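Local coordinates for enoyl-acyl carrier protein reductase (PDB 6KIA) that reduces enoyl-acyl carrier protein with NADH as cofactor, probably in fatty acid synthesis, and is linked to triclosan resistance, at residues K345-M355 against L372-I383. Residues are numbered along the deposited sequence; the frame is centred on the assembly and turned at random.
Sequences KIDDYNASDVM and LADIMIGTSDEI
Tyr349 and Ile375 face each other across two helices, 345-351 and 372-383, that run antiparallel at 176° with their axes 11.3 Å apart. They belong to helices 339-351 and 370-385, linked through the short helix 353-356 and the chain after it. With CG anti to the backbone N (chi1 179°), the tyrosine leaves to one side of the pair and its ring reaches over to the other helix, meeting Ile375 O and Met376 CA obliquely. CD1 touches Ile375 CG1 at 3.9 Å, while OH lies 3.4 Å from Met376 CB. Met355 sets its CG over the ring centre, 3.7 Å above the plane, so the broad ring fills the region between Met355 and Ile375. The bend of Met355 at chi2 sets SD 3.4 Å from Leu372 CD1, and that at chi3 brings CE to the same methyl; flexible methionine suits this curl. Branched Ile375 meets the ring with CG1, and Val354 CG1 and Met355 SD with CG2.

The turn between the helical pieces is secured by Ser352, the N-cap residue. Its OG donates to Tyr349 O and accepts from Met355 N at a fairly straight 160°, one small hydroxyl tying two helices. Ile375 O takes both Thr379 N and OG1; threonine suits the place because its hydroxyl is bound within its helix while CG2 packs on Lys345 CG.

Toward the other end, the buried, branched side chains of Ile346 and Ile383 cross at about a right angle, CD1 to CD1 3.5 Å. Lys345 lays its aliphatic chain along Ile383, then bends so that NZ forms a salt bridge with Glu382 OE1, 3.2 Å away. Glu382 is exposed, so solvent probably weakens this ion pair. Mostly apolar contacts join the helices, with the single salt bridge at their margin; Met376's side chain lies about 12 Å from the bound NADH, so this is packing outside the cofactor site.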
ATOM      1  N   LYS A 345     -11.291 -11.875  21.490  1.00 22.00           N
ATOM      2  CA  LYS A 345     -12.291 -10.986  20.954  1.00 23.48           C
ATOM      3  C   LYS A 345     -12.166 -10.908  19.427  1.00 24.87           C
ATOM      4  O   LYS A 345     -13.175 -10.813  18.693  1.00 21.95           O
ATOM      5  CB  LYS A 345     -12.137  -9.602  21.597  1.00 25.82           C
ATOM      6  CG  LYS A 345     -13.014  -8.516  21.026  1.00 33.37           C
ATOM      7  CD  LYS A 345     -12.892  -7.268  21.892  1.00 44.74           C
ATOM      8  CE  LYS A 345     -13.332  -7.544  23.338  1.00 47.87           C
ATOM      9  NZ  LYS A 345     -14.793  -7.795  23.538  1.00 46.98           N
ATOM     10  N   ILE A 346     -10.931 -11.012  18.933  1.00 20.44           N
ATOM     11  CA  ILE A 346     -10.744 -11.103  17.484  1.00 19.62           C
ATOM     12  C   ILE A 346     -11.218 -12.454  16.903  1.00 18.97           C
ATOM     13  O   ILE A 346     -11.848 -12.509  15.833  1.00 22.40           O
ATOM     14  CB  ILE A 346      -9.272 -10.867  17.105  1.00 17.97           C
ATOM     15  CG1 ILE A 346      -8.838  -9.470  17.553  1.00 20.86           C
ATOM     16  CG2 ILE A 346      -9.071 -11.076  15.569  1.00 20.45           C
ATOM     17  CD1 ILE A 346      -9.468  -8.338  16.735  1.00 22.54           C
ATOM     18  N   ASP A 347     -10.989 -13.551  17.615  1.00 22.29           N
ATOM     19  CA  ASP A 347     -11.494 -14.828  17.113  1.00 24.21           C
ATOM     20  C   ASP A 347     -13.040 -14.814  17.064  1.00 26.51           C
ATOM     21  O   ASP A 347     -13.649 -15.269  16.088  1.00 24.31           O
ATOM     22  CB  ASP A 347     -10.996 -16.000  17.970  1.00 26.60           C
ATOM     23  CG  ASP A 347      -9.495 -16.259  17.799  1.00 34.88           C
ATOM     24  OD1 ASP A 347      -8.940 -15.956  16.713  1.00 35.04           O
ATOM     25  OD2 ASP A 347      -8.875 -16.790  18.743  1.00 39.36           O
ATOM     26  N   ASP A 348     -13.652 -14.262  18.100  1.00 23.55           N
ATOM     27  CA  ASP A 348     -15.101 -14.110  18.154  1.00 24.63           C
ATOM     28  C   ASP A 348     -15.597 -13.256  16.985  1.00 27.47           C
ATOM     29  O   ASP A 348     -16.642 -13.538  16.385  1.00 28.20           O
ATOM     30  CB  ASP A 348     -15.528 -13.490  19.490  1.00 24.69           C
ATOM     31  CG  ASP A 348     -15.433 -14.473  20.660  1.00 36.10           C
ATOM     32  OD1 ASP A 348     -15.294 -15.690  20.421  1.00 34.03           O
ATOM     33  OD2 ASP A 348     -15.458 -14.010  21.825  1.00 35.32           O
ATOM     34  N   TYR A 349     -14.853 -12.190  16.681  1.00 23.48           N
ATOM     35  CA  TYR A 349     -15.164 -11.322  15.545  1.00 21.47           C
ATOM     36  C   TYR A 349     -15.190 -12.118  14.235  1.00 21.31           C
ATOM     37  O   TYR A 349     -16.152 -12.047  13.478  1.00 22.49           O
ATOM     38  CB  TYR A 349     -14.132 -10.187  15.504  1.00 24.21           C
ATOM     39  CG  TYR A 349     -14.225  -9.149  14.394  1.00 23.15           C
ATOM     40  CD1 TYR A 349     -15.146  -8.105  14.455  1.00 20.22           C
ATOM     41  CD2 TYR A 349     -13.330  -9.176  13.325  1.00 22.76           C
ATOM     42  CE1 TYR A 349     -15.210  -7.137  13.461  1.00 26.01           C
ATOM     43  CE2 TYR A 349     -13.370  -8.200  12.328  1.00 22.94           C
ATOM     44  CZ  TYR A 349     -14.320  -7.191  12.395  1.00 25.49           C
ATOM     45  OH  TYR A 349     -14.369  -6.232  11.407  1.00 22.79           O
ATOM     46  N   ASN A 350     -14.131 -12.868  13.952  1.00 20.70           N
ATOM     47  CA  ASN A 350     -14.102 -13.638  12.710  1.00 21.22           C
ATOM     48  C   ASN A 350     -15.073 -14.829  12.707  1.00 26.68           C
ATOM     49  O   ASN A 350     -15.406 -15.364  11.651  1.00 28.78           O
ATOM     50  CB  ASN A 350     -12.676 -14.122  12.414  1.00 21.41           C
ATOM     51  CG  ASN A 350     -11.758 -12.970  12.067  1.00 21.60           C
ATOM     52  OD1 ASN A 350     -12.068 -12.173  11.188  1.00 23.14           O
ATOM     53  ND2 ASN A 350     -10.653 -12.849  12.798  1.00 23.31           N
ATOM     54  N   ALA A 351     -15.505 -15.258  13.884  1.00 28.22           N
ATOM     55  CA  ALA A 351     -16.457 -16.363  13.971  1.00 32.07           C
ATOM     56  C   ALA A 351     -17.884 -15.906  13.670  1.00 36.96           C
ATOM     57  O   ALA A 351     -18.754 -16.727  13.371  1.00 36.79           O
ATOM     58  CB  ALA A 351     -16.383 -17.017  15.347  1.00 28.24           C
ATOM     59  N   SER A 352     -18.120 -14.598  13.756  1.00 25.36           N
ATOM     60  CA  SER A 352     -19.460 -14.044  13.603  1.00 27.94           C
ATOM     61  C   SER A 352     -20.013 -14.199  12.181  1.00 28.53           C
ATOM     62  O   SER A 352     -19.273 -14.131  11.202  1.00 26.32           O
ATOM     63  CB  SER A 352     -19.463 -12.567  14.025  1.00 33.71           C
ATOM     64  OG  SER A 352     -19.012 -11.704  12.983  1.00 28.69           O
ATOM     65  N   ASP A 353     -21.319 -14.424  12.069  1.00 33.84           N
ATOM     66  CA  ASP A 353     -21.938 -14.542  10.747  1.00 35.85           C
ATOM     67  C   ASP A 353     -21.776 -13.261   9.936  1.00 30.17           C
ATOM     68  O   ASP A 353     -21.573 -13.316   8.714  1.00 34.84           O
ATOM     69  CB  ASP A 353     -23.418 -14.920  10.857  1.00 43.55           C
ATOM     70  CG  ASP A 353     -23.622 -16.410  11.116  1.00 54.25           C
ATOM     71  OD1 ASP A 353     -22.650 -17.186  10.978  1.00 55.97           O
ATOM     72  OD2 ASP A 353     -24.758 -16.808  11.445  1.00 60.80           O
ATOM     73  N   VAL A 354     -21.882 -12.116  10.611  1.00 26.48           N
ATOM     74  CA  VAL A 354     -21.715 -10.833   9.942  1.00 24.37           C
ATOM     75  C   VAL A 354     -20.348 -10.749   9.235  1.00 24.29           C
ATOM     76  O   VAL A 354     -20.270 -10.424   8.045  1.00 28.42           O
ATOM     77  CB  VAL A 354     -21.842  -9.645  10.934  1.00 31.94           C
ATOM     78  CG1 VAL A 354     -21.466  -8.340  10.245  1.00 35.03           C
ATOM     79  CG2 VAL A 354     -23.255  -9.545  11.484  1.00 38.04           C
ATOM     80  N   MET A 355     -19.279 -11.107   9.939  1.00 26.03           N
ATOM     81  CA  MET A 355     -17.942 -11.018   9.348  1.00 21.68           C
ATOM     82  C   MET A 355     -17.696 -12.149   8.364  1.00 26.90           C
ATOM     83  O   MET A 355     -17.036 -11.950   7.331  1.00 23.42           O
ATOM     84  CB  MET A 355     -16.872 -11.013  10.434  1.00 22.40           C
ATOM     85  CG  MET A 355     -16.920  -9.763  11.331  1.00 21.81           C
ATOM     86  SD  MET A 355     -17.184  -8.225  10.429  1.00 26.89           S
ATOM     87  CE  MET A 355     -15.780  -8.237   9.290  1.00 21.61           C
ATOM     88  N   LEU A 372     -21.979  -4.114   9.776  1.00 26.68           N
ATOM     89  CA  LEU A 372     -20.523  -4.207   9.675  1.00 23.23           C
ATOM     90  C   LEU A 372     -19.901  -3.070  10.468  1.00 23.27           C
ATOM     91  O   LEU A 372     -18.991  -3.290  11.265  1.00 26.06           O
ATOM     92  CB  LEU A 372     -20.051  -4.144   8.221  1.00 19.03           C
ATOM     93  CG  LEU A 372     -18.526  -4.069   8.086  1.00 26.21           C
ATOM     94  CD1 LEU A 372     -17.852  -5.335   8.677  1.00 24.21           C
ATOM     95  CD2 LEU A 372     -18.115  -3.805   6.646  1.00 27.49           C
ATOM     96  N   ALA A 373     -20.395  -1.858  10.236  1.00 24.40           N
ATOM     97  CA  ALA A 373     -19.902  -0.669  10.936  1.00 25.00           C
ATOM     98  C   ALA A 373     -19.978  -0.810  12.436  1.00 31.52           C
ATOM     99  O   ALA A 373     -19.020  -0.495  13.151  1.00 28.92           O
ATOM    100  CB  ALA A 373     -20.681   0.572  10.485  1.00 28.31           C
ATOM    101  N   ASP A 374     -21.104  -1.314  12.925  1.00 23.53           N
ATOM    102  CA  ASP A 374     -21.272  -1.433  14.360  1.00 24.84           C
ATOM    103  C   ASP A 374     -20.250  -2.399  14.937  1.00 23.54           C
ATOM    104  O   ASP A 374     -19.577  -2.082  15.923  1.00 28.64           O
ATOM    105  CB  ASP A 374     -22.688  -1.903  14.710  1.00 27.79           C
ATOM    106  CG  ASP A 374     -23.663  -0.744  14.851  1.00 46.96           C
ATOM    107  OD1 ASP A 374     -23.517   0.066  15.791  1.00 53.76           O
ATOM    108  OD2 ASP A 374     -24.593  -0.657  14.025  1.00 52.48           O
ATOM    109  N   ILE A 375     -20.132  -3.584  14.336  1.00 24.01           N
ATOM    110  CA  ILE A 375     -19.243  -4.573  14.931  1.00 20.52           C
ATOM    111  C   ILE A 375     -17.750  -4.231  14.727  1.00 26.47           C
ATOM    112  O   ILE A 375     -16.919  -4.461  15.622  1.00 24.14           O
ATOM    113  CB  ILE A 375     -19.551  -6.000  14.402  1.00 24.85           C
ATOM    114  CG1 ILE A 375     -18.830  -7.052  15.241  1.00 24.89           C
ATOM    115  CG2 ILE A 375     -19.247  -6.138  12.914  1.00 27.74           C
ATOM    116  CD1 ILE A 375     -19.122  -8.474  14.815  1.00 29.85           C
ATOM    117  N   MET A 376     -17.408  -3.682  13.568  1.00 22.82           N
ATOM    118  CA  MET A 376     -15.997  -3.384  13.254  1.00 23.91           C
ATOM    119  C   MET A 376     -15.516  -2.171  14.050  1.00 23.01           C
ATOM    120  O   MET A 376     -14.471  -2.205  14.700  1.00 23.48           O
ATOM    121  CB  MET A 376     -15.791  -3.139  11.763  1.00 26.43           C
ATOM    122  CG  MET A 376     -14.345  -2.805  11.437  1.00 21.33           C
ATOM    123  SD  MET A 376     -14.027  -2.658   9.665  1.00 23.72           S
ATOM    124  CE  MET A 376     -14.962  -1.168   9.311  1.00 26.48           C
ATOM    125  N   ILE A 377     -16.279  -1.088  14.011  1.00 21.04           N
ATOM    126  CA  ILE A 377     -15.859   0.097  14.736  1.00 21.54           C
ATOM    127  C   ILE A 377     -15.965  -0.117  16.246  1.00 29.43           C
ATOM    128  O   ILE A 377     -15.093   0.329  17.003  1.00 29.88           O
ATOM    129  CB  ILE A 377     -16.698   1.317  14.318  1.00 24.34           C
ATOM    130  CG1 ILE A 377     -16.625   1.503  12.806  1.00 31.49           C
ATOM    131  CG2 ILE A 377     -16.293   2.567  15.106  1.00 28.28           C
ATOM    132  CD1 ILE A 377     -15.329   2.079  12.319  1.00 37.87           C
ATOM    133  N   GLY A 378     -17.010  -0.827  16.678  1.00 27.34           N
ATOM    134  CA  GLY A 378     -17.167  -1.149  18.084  1.00 28.08           C
ATOM    135  C   GLY A 378     -15.991  -1.969  18.598  1.00 24.50           C
ATOM    136  O   GLY A 378     -15.407  -1.659  19.656  1.00 23.49           O
ATOM    137  N   THR A 379     -15.645  -3.020  17.853  1.00 21.38           N
ATOM    138  CA  THR A 379     -14.542  -3.897  18.259  1.00 22.10           C
ATOM    139  C   THR A 379     -13.198  -3.146  18.264  1.00 25.51           C
ATOM    140  O   THR A 379     -12.395  -3.247  19.223  1.00 23.14           O
ATOM    141  CB  THR A 379     -14.463  -5.142  17.341  1.00 23.40           C
ATOM    142  OG1 THR A 379     -15.726  -5.851  17.372  1.00 23.08           O
ATOM    143  CG2 THR A 379     -13.356  -6.061  17.789  1.00 23.50           C
ATOM    144  N   SER A 380     -12.956  -2.384  17.202  1.00 21.22           N
ATOM    145  CA  SER A 380     -11.714  -1.623  17.107  1.00 23.95           C
ATOM    146  C   SER A 380     -11.568  -0.643  18.294  1.00 24.21           C
ATOM    147  O   SER A 380     -10.509  -0.545  18.940  1.00 27.34           O
ATOM    148  CB  SER A 380     -11.663  -0.876  15.757  1.00 20.18           C
ATOM    149  OG  SER A 380     -10.584   0.042  15.725  1.00 26.21           O
ATOM    150  N   ASP A 381     -12.649   0.059  18.599  1.00 22.32           N
ATOM    151  CA  ASP A 381     -12.670   1.000  19.715  1.00 26.56           C
ATOM    152  C   ASP A 381     -12.400   0.309  21.062  1.00 26.35           C
ATOM    153  O   ASP A 381     -11.616   0.815  21.885  1.00 27.12           O
ATOM    154  CB  ASP A 381     -14.033   1.704  19.751  1.00 33.23           C
ATOM    155  CG  ASP A 381     -14.144   2.838  18.735  1.00 41.06           C
ATOM    156  OD1 ASP A 381     -13.241   3.007  17.879  1.00 42.71           O
ATOM    157  OD2 ASP A 381     -15.186   3.522  18.752  1.00 43.66           O
ATOM    158  N   GLU A 382     -13.067  -0.828  21.298  1.00 22.54           N
ATOM    159  CA  GLU A 382     -12.883  -1.590  22.536  1.00 24.15           C
ATOM    160  C   GLU A 382     -11.427  -2.019  22.741  1.00 23.74           C
ATOM    161  O   GLU A 382     -10.846  -1.885  23.847  1.00 27.76           O
ATOM    162  CB  GLU A 382     -13.778  -2.839  22.564  1.00 26.38           C
ATOM    163  CG  GLU A 382     -15.264  -2.580  22.736  1.00 41.09           C
ATOM    164  CD  GLU A 382     -16.114  -3.802  22.415  1.00 49.41           C
ATOM    165  OE1 GLU A 382     -15.583  -4.934  22.448  1.00 53.41           O
ATOM    166  OE2 GLU A 382     -17.322  -3.636  22.141  1.00 56.68           O
ATOM    167  N   ILE A 383     -10.833  -2.517  21.662  1.00 24.67           N
ATOM    168  CA  ILE A 383      -9.459  -2.992  21.779  1.00 20.31           C
ATOM    169  C   ILE A 383      -8.532  -1.803  22.042  1.00 23.71           C
ATOM    170  O   ILE A 383      -7.663  -1.870  22.908  1.00 23.74           O
ATOM    171  CB  ILE A 383      -9.018  -3.764  20.547  1.00 22.98           C
ATOM    172  CG1 ILE A 383      -9.767  -5.100  20.534  1.00 19.88           C
ATOM    173  CG2 ILE A 383      -7.501  -4.001  20.585  1.00 19.16           C
ATOM    174  CD1 ILE A 383      -9.615  -5.855  19.255  1.00 21.58           C
TER